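Local structure of ftsY (Mycoplasma mycoides, 1ZU4) at residues Y134-A140 / K163-K168. The protein is a signal recognition particle receptor of the SRP54-type family, whose NG domain combines a helical bundle with a P-loop NTPase-type fold. Residues are numbered along the deposited sequence.
Sequences YKVLIAA and KVDLVK
Two extended strands, 136-140 and 164-167, run parallel with axes 4.6 Å apart at 25°, V136 level with V164 and A139 with V167. Walking along 163-168, K163 still has a turn-like backbone (phi/psi -88/11); its O accepts from V136 N at 2.8 Å, while its long chain lets NZ reach A130 O. V164, beta-branched and so at ease in a strand, is t and puts CG1 3.5 Å from I138 CD1, over helix 118-131. D165 bonds through its backbone alone here, N to V136 O at 2.8 Å and O from I138 N at 2.9 Å; its carboxylate, on the opposite face at the sheet's margin, turns to Y192 OH. L166 returns to V164's face, a leucine long enough for its (t, p) rotamer to bring CD1 within 3.5 Å of I138 CG2. V167 donates N to I138 O at 2.8 Å and accepts at O from A140 N at 3.0 Å; its CG2 meets L137 CD1 at 3.8 Å on the face covered by helix 176-189, where small A139 fits beside A183. K168 starts sideways, its long chain carrying NZ to a salt bridge with E153 of helix 146-156. That helix links the strands in a beta-alpha-beta crossover, with 164-167 as edge strand of the P-loop NTPase sheet.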
loop_
_atom_site.group_PDB
_atom_site.type_symbol
_atom_site.label_atom_id
_atom_site.label_comp_id
_atom_site.label_asym_id
_atom_site.label_seq_id
_atom_site.Cartn_x
_atom_site.Cartn_y
_atom_site.Cartn_z
ATOM N N TYR A 134 21.552 1.636 2.330
ATOM C CA TYR A 134 21.648 1.084 0.986
ATOM C C TYR A 134 21.888 2.160 -0.075
ATOM O O TYR A 134 21.526 3.345 0.110
ATOM C CB TYR A 134 20.408 0.238 0.681
ATOM C CG TYR A 134 20.222 -0.947 1.635
ATOM C CD1 TYR A 134 19.270 -0.917 2.667
ATOM C CD2 TYR A 134 20.998 -2.103 1.508
ATOM C CE1 TYR A 134 19.099 -1.991 3.538
ATOM C CE2 TYR A 134 20.820 -3.182 2.359
ATOM C CZ TYR A 134 19.896 -3.128 3.384
ATOM O OH TYR A 134 19.739 -4.228 4.203
ATOM N N LYS A 135 22.556 1.746 -1.157
ATOM C CA LYS A 135 22.832 2.611 -2.300
ATOM C C LYS A 135 21.686 2.481 -3.322
ATOM O O LYS A 135 21.447 1.394 -3.864
ATOM C CB LYS A 135 24.198 2.243 -2.912
ATOM C CG LYS A 135 24.815 3.314 -3.771
ATOM C CD LYS A 135 26.092 2.817 -4.472
ATOM C CE LYS A 135 26.493 3.801 -5.547
ATOM N NZ LYS A 135 27.849 3.469 -6.070
ATOM N N VAL A 136 20.959 3.580 -3.537
ATOM C CA VAL A 136 19.673 3.556 -4.264
ATOM C C VAL A 136 19.693 4.380 -5.544
ATOM O O VAL A 136 20.144 5.521 -5.566
ATOM C CB VAL A 136 18.464 4.025 -3.409
ATOM C CG1 VAL A 136 17.125 3.816 -4.179
ATOM C CG2 VAL A 136 18.389 3.242 -2.115
ATOM N N LEU A 137 19.169 3.777 -6.608
ATOM C CA LEU A 137 19.047 4.441 -7.890
ATOM C C LEU A 137 17.576 4.443 -8.313
ATOM O O LEU A 137 16.900 3.453 -8.164
ATOM C CB LEU A 137 19.889 3.699 -8.930
ATOM C CG LEU A 137 19.926 4.331 -10.336
ATOM C CD1 LEU A 137 20.588 5.720 -10.329
ATOM C CD2 LEU A 137 20.641 3.403 -11.312
ATOM N N ILE A 138 17.105 5.586 -8.801
ATOM C CA ILE A 138 15.772 5.750 -9.380
ATOM C C ILE A 138 15.866 5.936 -10.902
ATOM O O ILE A 138 16.740 6.689 -11.414
ATOM C CB ILE A 138 15.066 6.988 -8.784
ATOM C CG1 ILE A 138 14.799 6.787 -7.279
ATOM C CG2 ILE A 138 13.776 7.310 -9.508
ATOM C CD1 ILE A 138 14.674 8.105 -6.535
ATOM N N ALA A 139 14.954 5.249 -11.604
ATOM C CA ALA A 139 14.807 5.355 -13.040
ATOM C C ALA A 139 13.527 6.052 -13.235
ATOM O O ALA A 139 12.473 5.458 -13.040
ATOM C CB ALA A 139 14.763 3.928 -13.758
ATOM N N ALA A 140 13.620 7.317 -13.626
ATOM C CA ALA A 140 12.478 8.156 -13.990
ATOM C C ALA A 140 11.881 7.751 -15.342
ATOM O O ALA A 140 11.973 8.514 -16.330
ATOM C CB ALA A 140 12.930 9.629 -14.046
ATOM N N LYS A 163 22.574 9.041 -0.706
ATOM C CA LYS A 163 22.757 7.690 -1.286
ATOM C C LYS A 163 21.694 7.316 -2.314
ATOM O O LYS A 163 21.607 6.153 -2.714
ATOM C CB LYS A 163 22.813 6.617 -0.200
ATOM C CG LYS A 163 24.147 6.572 0.547
ATOM C CD LYS A 163 24.245 5.338 1.440
ATOM C CE LYS A 163 24.004 5.668 2.897
ATOM N NZ LYS A 163 22.627 6.200 3.109
ATOM N N VAL A 164 20.893 8.305 -2.711
ATOM C CA VAL A 164 19.890 8.144 -3.765
ATOM C C VAL A 164 20.256 8.989 -4.981
ATOM O O VAL A 164 20.355 10.226 -4.886
ATOM C CB VAL A 164 18.464 8.553 -3.345
ATOM C CG1 VAL A 164 17.486 8.295 -4.514
ATOM C CG2 VAL A 164 18.004 7.851 -2.052
ATOM N N ASP A 165 20.414 8.300 -6.113
ATOM C CA ASP A 165 20.763 8.887 -7.409
ATOM C C ASP A 165 19.620 8.668 -8.384
ATOM O O ASP A 165 18.779 7.802 -8.149
ATOM C CB ASP A 165 22.033 8.227 -7.955
ATOM C CG ASP A 165 23.250 8.495 -7.082
ATOM O OD1 ASP A 165 23.347 9.621 -6.548
ATOM O OD2 ASP A 165 24.093 7.582 -6.920
ATOM N N LEU A 166 19.599 9.459 -9.459
ATOM C CA LEU A 166 18.507 9.480 -10.460
ATOM C C LEU A 166 19.037 9.391 -11.875
ATOM O O LEU A 166 19.941 10.170 -12.259
ATOM C CB LEU A 166 17.728 10.798 -10.374
ATOM C CG LEU A 166 16.531 10.927 -11.331
ATOM C CD1 LEU A 166 15.319 10.145 -10.815
ATOM C CD2 LEU A 166 16.168 12.367 -11.553
ATOM N N VAL A 167 18.451 8.481 -12.650
ATOM C CA VAL A 167 18.658 8.426 -14.103
ATOM C C VAL A 167 17.367 8.879 -14.787
ATOM O O VAL A 167 16.259 8.478 -14.394
ATOM C CB VAL A 167 19.093 6.981 -14.576
ATOM C CG1 VAL A 167 19.148 6.880 -16.078
ATOM C CG2 VAL A 167 20.473 6.632 -13.999
ATOM N N LYS A 168 17.486 9.710 -15.807
ATOM C CA LYS A 168 16.287 10.229 -16.487
ATOM C C LYS A 168 16.517 10.283 -18.003
ATOM O O LYS A 168 17.607 9.996 -18.470
ATOM C CB LYS A 168 15.927 11.622 -15.954
ATOM C CG LYS A 168 17.099 12.596 -15.937
ATOM C CD LYS A 168 16.642 14.029 -15.761
ATOM C CE LYS A 168 17.821 14.969 -15.615
ATOM N NZ LYS A 168 17.468 16.299 -16.221
#